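PDB 4KI9: dual specificity protein phosphatase 12 from Homo sapiens, which removes phosphate from phosphotyrosine, phosphoserine and phosphothreonine residues of proteins and can dephosphorylate glucokinase in vitro. Local coordinates for residues A[145-148]-A[149-152]; A[110-113]-A[114-118]; A[75-78]-A[79-83]. The protein carries 2 engineered substitutions. All blocks are in the same frame, centred on the assembly; numbering follows the deposited sequence.

Contact 1 (A[145-148]-A[149-152])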
ATOM      1  N   GLU A 145      -8.774   9.365   5.166  1.00 19.30           N
ATOM      2  CA  GLU A 145      -8.872   8.702   6.460  1.00 23.13           C
ATOM      3  C   GLU A 145      -9.856   7.560   6.312  1.00 25.84           C
ATOM      4  O   GLU A 145     -10.696   7.597   5.418  1.00 24.50           O
ATOM      5  CB  GLU A 145      -9.446   9.664   7.486  1.00 31.14           C
ATOM      6  CG  GLU A 145      -8.467  10.110   8.534  1.00 50.39           C
ATOM      7  CD  GLU A 145      -9.146  10.904   9.629  1.00 60.70           C
ATOM      8  OE1 GLU A 145     -10.383  11.081   9.536  1.00 53.10           O
ATOM      9  OE2 GLU A 145      -8.448  11.340  10.573  1.00 67.91           O
ATOM     10  N   VAL A 146      -9.761   6.549   7.174  1.00 19.22           N
ATOM     11  CA  VAL A 146     -10.804   5.536   7.259  1.00 23.77           C
ATOM     12  C   VAL A 146     -11.700   5.964   8.413  1.00 30.30           C
ATOM     13  O   VAL A 146     -11.456   5.610   9.562  1.00 34.93           O
ATOM     14  CB  VAL A 146     -10.249   4.121   7.557  1.00 31.29           C
ATOM     15  CG1 VAL A 146     -11.372   3.098   7.544  1.00 32.17           C
ATOM     16  CG2 VAL A 146      -9.144   3.728   6.562  1.00 25.26           C
ATOM     17  N   ASP A 147     -12.719   6.759   8.109  1.00 27.48           N
ATOM     18  CA  ASP A 147     -13.622   7.274   9.134  1.00 23.19           C
ATOM     19  C   ASP A 147     -14.783   6.300   9.342  1.00 26.85           C
ATOM     20  O   ASP A 147     -15.748   6.303   8.579  1.00 27.79           O
ATOM     21  CB  ASP A 147     -14.114   8.661   8.699  1.00 30.38           C
ATOM     22  CG  ASP A 147     -15.118   9.279   9.662  1.00 33.57           C
ATOM     23  OD1 ASP A 147     -15.567  10.405   9.366  1.00 41.66           O
ATOM     24  OD2 ASP A 147     -15.467   8.664  10.694  1.00 34.19           O
ATOM     25  N   THR A 148     -14.707   5.475  10.382  1.00 23.89           N
ATOM     26  CA  THR A 148     -15.685   4.398  10.542  1.00 31.24           C
ATOM     27  C   THR A 148     -17.061   4.908  10.948  1.00 36.00           C
ATOM     28  O   THR A 148     -18.024   4.151  10.971  1.00 38.24           O
ATOM     29  CB  THR A 148     -15.238   3.355  11.569  1.00 35.01           C
ATOM     30  OG1 THR A 148     -15.077   3.990  12.841  1.00 39.63           O
ATOM     31  CG2 THR A 148     -13.929   2.703  11.143  1.00 32.52           C
ATOM     32  N   SER A 149     -17.160   6.193  11.263  1.00 37.68           N
ATOM     33  CA  SER A 149     -18.442   6.749  11.665  1.00 38.80           C
ATOM     34  C   SER A 149     -19.116   7.454  10.498  1.00 38.64           C
ATOM     35  O   SER A 149     -20.244   7.918  10.622  1.00 45.95           O
ATOM     36  CB  SER A 149     -18.271   7.724  12.831  1.00 41.18           C
ATOM     37  OG  SER A 149     -18.053   9.038  12.351  1.00 44.80           O
ATOM     38  N   SER A 150     -18.429   7.535   9.362  1.00 32.80           N
ATOM     39  CA  SER A 150     -18.989   8.229   8.208  1.00 31.52           C
ATOM     40  C   SER A 150     -20.047   7.379   7.517  1.00 30.66           C
ATOM     41  O   SER A 150     -20.044   6.149   7.617  1.00 26.19           O
ATOM     42  CB  SER A 150     -17.898   8.640   7.213  1.00 29.07           C
ATOM     43  OG  SER A 150     -17.332   7.507   6.587  1.00 26.99           O
ATOM     44  N   ALA A 151     -20.970   8.047   6.835  1.00 32.45           N
ATOM     45  CA  ALA A 151     -21.985   7.350   6.067  1.00 32.67           C
ATOM     46  C   ALA A 151     -21.340   6.641   4.888  1.00 29.03           C
ATOM     47  O   ALA A 151     -21.814   5.591   4.460  1.00 32.01           O
ATOM     48  CB  ALA A 151     -23.068   8.330   5.585  1.00 31.41           C
ATOM     49  N   ILE A 152     -20.269   7.223   4.354  1.00 26.31           N
ATOM     50  CA  ILE A 152     -19.533   6.604   3.249  1.00 28.68           C
ATOM     51  C   ILE A 152     -18.973   5.240   3.662  1.00 26.56           C
ATOM     52  O   ILE A 152     -19.113   4.256   2.932  1.00 22.22           O
ATOM     53  CB  ILE A 152     -18.383   7.494   2.740  1.00 28.74           C
ATOM     54  CG1 ILE A 152     -18.923   8.678   1.953  1.00 32.97           C
ATOM     55  CG2 ILE A 152     -17.426   6.703   1.838  1.00 25.55           C
ATOM     56  CD1 ILE A 152     -17.853   9.658   1.591  1.00 36.68           C
TER

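Contact 2 (A[110-113]-A[114-118])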
ATOM      1  N   LEU A 110      -3.151  14.396  -1.620  1.00 27.91           N
ATOM      2  CA  LEU A 110      -3.261  14.422  -3.081  1.00 27.65           C
ATOM      3  C   LEU A 110      -4.446  13.572  -3.505  1.00 28.67           C
ATOM      4  O   LEU A 110      -4.599  12.454  -3.017  1.00 32.71           O
ATOM      5  CB  LEU A 110      -2.025  13.770  -3.690  1.00 31.99           C
ATOM      6  CG  LEU A 110      -0.867  14.508  -4.340  1.00 44.43           C
ATOM      7  CD1 LEU A 110       0.030  13.478  -5.007  1.00 47.82           C
ATOM      8  CD2 LEU A 110      -1.353  15.528  -5.356  1.00 40.80           C
ATOM      9  N   PRO A 111      -5.276  14.075  -4.434  1.00 26.06           N
ATOM     10  CA  PRO A 111      -6.368  13.245  -4.953  1.00 29.21           C
ATOM     11  C   PRO A 111      -5.887  11.932  -5.576  1.00 31.73           C
ATOM     12  O   PRO A 111      -4.761  11.852  -6.074  1.00 26.26           O
ATOM     13  CB  PRO A 111      -7.002  14.138  -6.033  1.00 31.78           C
ATOM     14  CG  PRO A 111      -6.721  15.519  -5.574  1.00 32.46           C
ATOM     15  CD  PRO A 111      -5.363  15.469  -4.911  1.00 26.81           C
ATOM     16  N   PHE A 112      -6.744  10.918  -5.547  1.00 26.67           N
ATOM     17  CA  PHE A 112      -6.391   9.583  -6.030  1.00 29.86           C
ATOM     18  C   PHE A 112      -5.785   9.587  -7.434  1.00 35.49           C
ATOM     19  O   PHE A 112      -4.760   8.946  -7.681  1.00 32.11           O
ATOM     20  CB  PHE A 112      -7.616   8.661  -6.007  1.00 26.88           C
ATOM     21  CG  PHE A 112      -7.495   7.466  -6.922  1.00 32.15           C
ATOM     22  CD1 PHE A 112      -8.271   7.373  -8.075  1.00 36.45           C
ATOM     23  CD2 PHE A 112      -6.603   6.444  -6.638  1.00 24.51           C
ATOM     24  CE1 PHE A 112      -8.164   6.274  -8.917  1.00 33.48           C
ATOM     25  CE2 PHE A 112      -6.490   5.348  -7.470  1.00 29.77           C
ATOM     26  CZ  PHE A 112      -7.268   5.263  -8.616  1.00 33.22           C
ATOM     27  N   GLU A 113      -6.413  10.319  -8.349  1.00 34.51           N
ATOM     28  CA  GLU A 113      -5.983  10.290  -9.736  1.00 32.93           C
ATOM     29  C   GLU A 113      -4.579  10.857  -9.880  1.00 34.98           C
ATOM     30  O   GLU A 113      -3.774  10.327 -10.641  1.00 38.43           O
ATOM     31  CB  GLU A 113      -6.975  11.037 -10.640  1.00 43.38           C
ATOM     32  CG  GLU A 113      -8.360  10.413 -10.684  1.00 52.66           C
ATOM     33  CD  GLU A 113      -8.422   9.171 -11.561  1.00 68.95           C
ATOM     34  OE1 GLU A 113      -7.382   8.795 -12.148  1.00 71.03           O
ATOM     35  OE2 GLU A 113      -9.515   8.570 -11.669  1.00 76.38           O
ATOM     36  N   LYS A 114      -4.279  11.918  -9.135  1.00 30.09           N
ATOM     37  CA  LYS A 114      -2.942  12.509  -9.173  1.00 36.03           C
ATOM     38  C   LYS A 114      -1.860  11.590  -8.590  1.00 34.19           C
ATOM     39  O   LYS A 114      -0.776  11.469  -9.152  1.00 37.33           O
ATOM     40  CB  LYS A 114      -2.930  13.881  -8.482  1.00 33.99           C
ATOM     41  CG  LYS A 114      -3.576  14.988  -9.315  1.00 49.40           C
ATOM     42  CD  LYS A 114      -3.843  16.217  -8.462  1.00 62.78           C
ATOM     43  CE  LYS A 114      -4.742  17.214  -9.168  1.00 72.06           C
ATOM     44  NZ  LYS A 114      -5.421  18.114  -8.189  1.00 74.72           N
ATOM     45  N   ALA A 115      -2.152  10.942  -7.469  1.00 35.80           N
ATOM     46  CA  ALA A 115      -1.181  10.044  -6.842  1.00 30.64           C
ATOM     47  C   ALA A 115      -0.923   8.826  -7.717  1.00 33.48           C
ATOM     48  O   ALA A 115       0.214   8.430  -7.916  1.00 33.60           O
ATOM     49  CB  ALA A 115      -1.661   9.610  -5.463  1.00 27.77           C
ATOM     50  N   TYR A 116      -1.990   8.245  -8.252  1.00 28.65           N
ATOM     51  CA  TYR A 116      -1.883   7.032  -9.042  1.00 29.26           C
ATOM     52  C   TYR A 116      -1.132   7.338 -10.346  1.00 40.05           C
ATOM     53  O   TYR A 116      -0.362   6.516 -10.842  1.00 39.67           O
ATOM     54  CB  TYR A 116      -3.282   6.496  -9.335  1.00 30.60           C
ATOM     55  CG  TYR A 116      -3.338   5.105  -9.915  1.00 33.70           C
ATOM     56  CD1 TYR A 116      -2.307   4.193  -9.711  1.00 36.38           C
ATOM     57  CD2 TYR A 116      -4.421   4.708 -10.681  1.00 38.33           C
ATOM     58  CE1 TYR A 116      -2.372   2.909 -10.255  1.00 36.27           C
ATOM     59  CE2 TYR A 116      -4.492   3.441 -11.222  1.00 37.59           C
ATOM     60  CZ  TYR A 116      -3.469   2.546 -11.004  1.00 33.07           C
ATOM     61  OH  TYR A 116      -3.563   1.293 -11.561  1.00 39.67           O
ATOM     62  N   GLU A 117      -1.354   8.535 -10.883  1.00 44.20           N
ATOM     63  CA  GLU A 117      -0.672   8.980 -12.098  1.00 49.10           C
ATOM     64  C   GLU A 117       0.844   8.988 -11.890  1.00 48.93           C
ATOM     65  O   GLU A 117       1.605   8.599 -12.777  1.00 46.66           O
ATOM     66  CB  GLU A 117      -1.178  10.368 -12.499  1.00 56.86           C
ATOM     67  CG  GLU A 117      -0.454  11.024 -13.656  1.00 65.81           C
ATOM     68  CD  GLU A 117      -0.827  12.488 -13.791  1.00 77.72           C
ATOM     69  OE1 GLU A 117      -2.032  12.808 -13.697  1.00 80.50           O
ATOM     70  OE2 GLU A 117       0.085  13.322 -13.973  1.00 85.39           O
ATOM     71  N   LYS A 118       1.274   9.403 -10.702  1.00 48.89           N
ATOM     72  CA  LYS A 118       2.689   9.411 -10.360  1.00 44.40           C
ATOM     73  C   LYS A 118       3.290   8.013 -10.385  1.00 45.82           C
ATOM     74  O   LYS A 118       4.395   7.815 -10.882  1.00 49.96           O
ATOM     75  CB  LYS A 118       2.908  10.036  -8.983  1.00 46.80           C
ATOM     76  CG  LYS A 118       2.917  11.548  -8.981  1.00 51.99           C
ATOM     77  CD  LYS A 118       3.142  12.092  -7.573  1.00 53.24           C
ATOM     78  CE  LYS A 118       3.384  13.595  -7.600  1.00 59.26           C
ATOM     79  NZ  LYS A 118       3.228  14.235  -6.261  1.00 60.61           N
TER

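Contact 3 (A[75-78]-A[79-83])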
ATOM      1  N   ILE A  75       4.136   2.779   7.326  1.00 16.63           N
ATOM      2  CA  ILE A  75       5.116   3.310   6.397  1.00 19.92           C
ATOM      3  C   ILE A  75       5.598   4.670   6.889  1.00 21.07           C
ATOM      4  O   ILE A  75       6.801   4.944   6.889  1.00 18.42           O
ATOM      5  CB  ILE A  75       4.539   3.467   4.992  1.00 17.84           C
ATOM      6  CG1 ILE A  75       4.067   2.104   4.462  1.00 17.13           C
ATOM      7  CG2 ILE A  75       5.619   4.077   4.070  1.00 18.47           C
ATOM      8  CD1 ILE A  75       3.213   2.202   3.188  1.00 18.85           C
ATOM      9  N   GLY A  76       4.652   5.508   7.315  1.00 16.52           N
ATOM     10  CA  GLY A  76       4.955   6.849   7.782  1.00 14.20           C
ATOM     11  C   GLY A  76       5.869   6.862   8.994  1.00 14.08           C
ATOM     12  O   GLY A  76       6.803   7.658   9.053  1.00 17.47           O
ATOM     13  N   GLN A  77       5.589   6.005   9.971  1.00 16.61           N
ATOM     14  CA  GLN A  77       6.429   5.927  11.175  1.00 19.67           C
ATOM     15  C   GLN A  77       7.849   5.455  10.847  1.00 17.34           C
ATOM     16  O   GLN A  77       8.835   5.985  11.380  1.00 17.72           O
ATOM     17  CB  GLN A  77       5.800   5.008  12.238  1.00 14.52           C
ATOM     18  CG  GLN A  77       6.585   4.983  13.555  1.00 23.75           C
ATOM     19  CD  GLN A  77       5.866   4.232  14.669  1.00 33.78           C
ATOM     20  OE1 GLN A  77       4.660   3.981  14.593  1.00 36.47           O
ATOM     21  NE2 GLN A  77       6.609   3.877  15.716  1.00 30.04           N
ATOM     22  N   ALA A  78       7.956   4.451   9.980  1.00 17.30           N
ATOM     23  CA  ALA A  78       9.263   3.972   9.553  1.00 16.73           C
ATOM     24  C   ALA A  78      10.049   5.091   8.868  1.00 18.24           C
ATOM     25  O   ALA A  78      11.214   5.312   9.182  1.00 20.44           O
ATOM     26  CB  ALA A  78       9.123   2.769   8.630  1.00 13.89           C
ATOM     27  N   ARG A  79       9.415   5.790   7.932  1.00 18.27           N
ATOM     28  CA  ARG A  79      10.086   6.867   7.198  1.00 18.21           C
ATOM     29  C   ARG A  79      10.389   8.025   8.152  1.00 21.47           C
ATOM     30  O   ARG A  79      11.452   8.635   8.085  1.00 20.94           O
ATOM     31  CB  ARG A  79       9.223   7.340   6.016  1.00 20.97           C
ATOM     32  CG  ARG A  79       8.973   6.264   4.949  1.00 28.69           C
ATOM     33  CD  ARG A  79       9.983   6.332   3.808  1.00 34.28           C
ATOM     34  NE  ARG A  79      11.340   6.297   4.300  1.00 45.05           N
ATOM     35  CZ  ARG A  79      12.167   7.335   4.316  1.00 47.33           C
ATOM     36  NH1 ARG A  79      11.791   8.509   3.834  1.00 51.24           N
ATOM     37  NH2 ARG A  79      13.377   7.188   4.820  1.00 42.67           N
ATOM     38  N   ALA A  80       9.474   8.320   9.069  1.00 18.48           N
ATOM     39  CA  ALA A  80       9.751   9.411  10.010  1.00 21.52           C
ATOM     40  C   ALA A  80      10.969   9.092  10.880  1.00 27.63           C
ATOM     41  O   ALA A  80      11.654   9.997  11.375  1.00 26.93           O
ATOM     42  CB  ALA A  80       8.544   9.703  10.877  1.00 20.70           C
ATOM     43  N   GLU A  81      11.238   7.798  11.049  1.00 21.40           N
ATOM     44  CA  GLU A  81      12.367   7.342  11.850  1.00 25.93           C
ATOM     45  C   GLU A  81      13.635   7.178  11.017  1.00 29.96           C
ATOM     46  O   GLU A  81      14.668   6.755  11.536  1.00 30.46           O
ATOM     47  CB  GLU A  81      12.015   6.018  12.541  1.00 24.77           C
ATOM     48  CG  GLU A  81      11.984   6.090  14.048  1.00 52.05           C
ATOM     49  CD  GLU A  81      10.783   6.836  14.584  1.00 61.21           C
ATOM     50  OE1 GLU A  81      10.813   7.233  15.772  1.00 59.23           O
ATOM     51  OE2 GLU A  81       9.808   7.015  13.826  1.00 67.96           O
ATOM     52  N   GLY A  82      13.564   7.520   9.734  1.00 29.50           N
ATOM     53  CA  GLY A  82      14.714   7.387   8.847  1.00 25.02           C
ATOM     54  C   GLY A  82      14.977   5.974   8.340  1.00 33.04           C
ATOM     55  O   GLY A  82      16.088   5.667   7.918  1.00 30.47           O
ATOM     56  N   ARG A  83      13.965   5.107   8.378  1.00 24.73           N
ATOM     57  CA  ARG A  83      14.103   3.740   7.869  1.00 24.45           C
ATOM     58  C   ARG A  83      13.638   3.652   6.414  1.00 25.29           C
ATOM     59  O   ARG A  83      12.651   4.291   6.031  1.00 27.65           O
ATOM     60  CB  ARG A  83      13.302   2.752   8.734  1.00 21.00           C
ATOM     61  CG  ARG A  83      13.726   2.745  10.188  1.00 25.77           C
ATOM     62  CD  ARG A  83      12.847   1.855  11.072  1.00 25.15           C
ATOM     63  NE  ARG A  83      13.230   2.056  12.468  1.00 38.38           N
ATOM     64  CZ  ARG A  83      12.422   2.496  13.431  1.00 40.34           C
ATOM     65  NH1 ARG A  83      12.901   2.660  14.658  1.00 44.63           N
ATOM     66  NH2 ARG A  83      11.146   2.758  13.183  1.00 39.24           N
TER

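Contact 1 (A[145-148]-A[149-152])
Between D147 and S150 the backbone folds into a type I beta turn, closed by S150 N donating to D147 O at 3.1 Å. An Asx turn is laid over it, because the side chain of D147 reaches forward to the backbone of S149, and the pair of turns delivers the chain to S150, the N-cap of helix 151-160. D147 shows how one residue can bind with its main chain and its side chain at once. Its CG stands anti to the backbone N (chi1 177°), and this brings the carboxylate round to the following residues. There OD2 takes two bonds from S149: S149 N lies 3.0 Å from D147 OD2 and approaches from above the carboxylate plane, while S149 OG, 3.1 Å from D147 OD2, arrives on the syn side and much closer to that plane. The other oxygen, D147 OD1, packs against S150 CB at 3.6 Å. With an alanine here in place of D147, S149 N and S149 OG would probably lose their common acceptor, and the S149 hydroxyl would be freer to turn. Nothing here is buried: the turn lies at the surface, away from the active site and the substrate-binding residues, and joins helix 130-141 to the last helix of the chain. Just before it V146 rests on Y139, and its N bonds to D69. At the helix end S150 OG serves twice. It is hydrogen-bonded to Y153 N, the capping interaction, and it also donates to D147 O, 2.8 Å from S150 OG and met in the carbonyl plane.

Contact 2 (A[110-113]-A[114-118])
F112 and Y116, one helical turn apart, both carry CG anti to the backbone N (chi1 159° and -169°), and these matching torsions send the two rings the same way, side by side. They form the inward side of the start of helix 112-122 in the dual specificity phosphatase catalytic domain, packed against helices 95-108 and 130-141. The ring planes are only 24° apart, yet they are offset along their length so that little of one ring lies over the other, with centroids 5.4 Å apart; the closest approach is F112 CZ to Y116 CD2 at 3.6 Å. M105 of helix 95-108 and L136 of helix 130-141 pack on F112, and the hydroxyl of Y116 is hydrogen-bonded to M128 N. V93, a substrate-binding residue, lies about 7 Å from Y116 between side chains.

The start of the helix illustrates the hydrophobic staple. L110, just ahead of the N-cap, folds back so that its CD1 meets A115 CB at 4.2 Å, bridging the first turn from outside the helix. P111 holds the N-cap position with no side-chain acceptor to offer, but its carbonyl begins the helical ladder: A115 N donates to P111 O at 3.1 Å. Y116 N follows on F112 O, and the amide of F112 itself is hydrogen-bonded to the side chain of Q140.

On the solvent side K114 contributes mainly its carbon chain, whereas K118 meets L110 with its NZ. K114, extended beyond CG, runs obliquely past the CG-CD edge of the proline ring, its CD lying 3.9 Å from P111 CD. The other branch of L110 meets the same lysine nearly at a right angle, CD2 to K114 CB at 3.9 Å, while L110 CD1 ends 3.5 Å from K118 NZ.

Contact 3 (A[75-78]-A[79-83])
I75 O receives R79 N at 2.9 Å and G76 O receives A80 N at 2.8 Å, the last regular bonds of helix 68-80. After them the pattern frays: E81 N is shared between Q77 O and A78 O, both bonds weak, and the stronger partner of A78 O is R83 N at 2.9 Å. Together with G82 N, which bonds to R79 O, this last bond makes a Schellman motif. G82 supplies the positive phi on which the motif turns, and the chain then enters strand 84-88, which leads to the phosphate-binding P-loop. The carbonyl of R83, beyond the helix, is held by R79, which donates through both NE and NH2. Bent at chi2 and chi3 (-94° and 53°), that side chain curls back so that NE lies 3.0 Å and NH2 3.2 Å from R83 O. Both donors come from the same face of the carbonyl plane, and the oxygen lies close to the guanidinium plane. Beneath these polar links A78 packs on V85 and A29, and I75 on L31. The guanidinium of R83 makes a cation-pi contact with W50, and E81 CB sits over one face of that group, nearer its border than its centre.

Overall arrangement
Followed from the N terminus, the three contacts come in series, none nested in or crossing another. Contact 3 comes first, ending helix 68-80 and turning the chain into strand 84-88 of the central sheet. Beyond the P-loop and helix 95-108, contact 2 starts helix 112-122 and sets its inner side between helices 95-108 and 130-141. Contact 1 comes last, closing the turn after helix 130-141 and starting helix 151-160. No two touch: nearest atoms are about 10 Å apart between contacts 1 and 2, about 12 Å between contacts 2 and 3. Compared with one another, each begins or ends a helix of the catalytic domain largely through residues close in sequence, with neighbours such as Q140 helping.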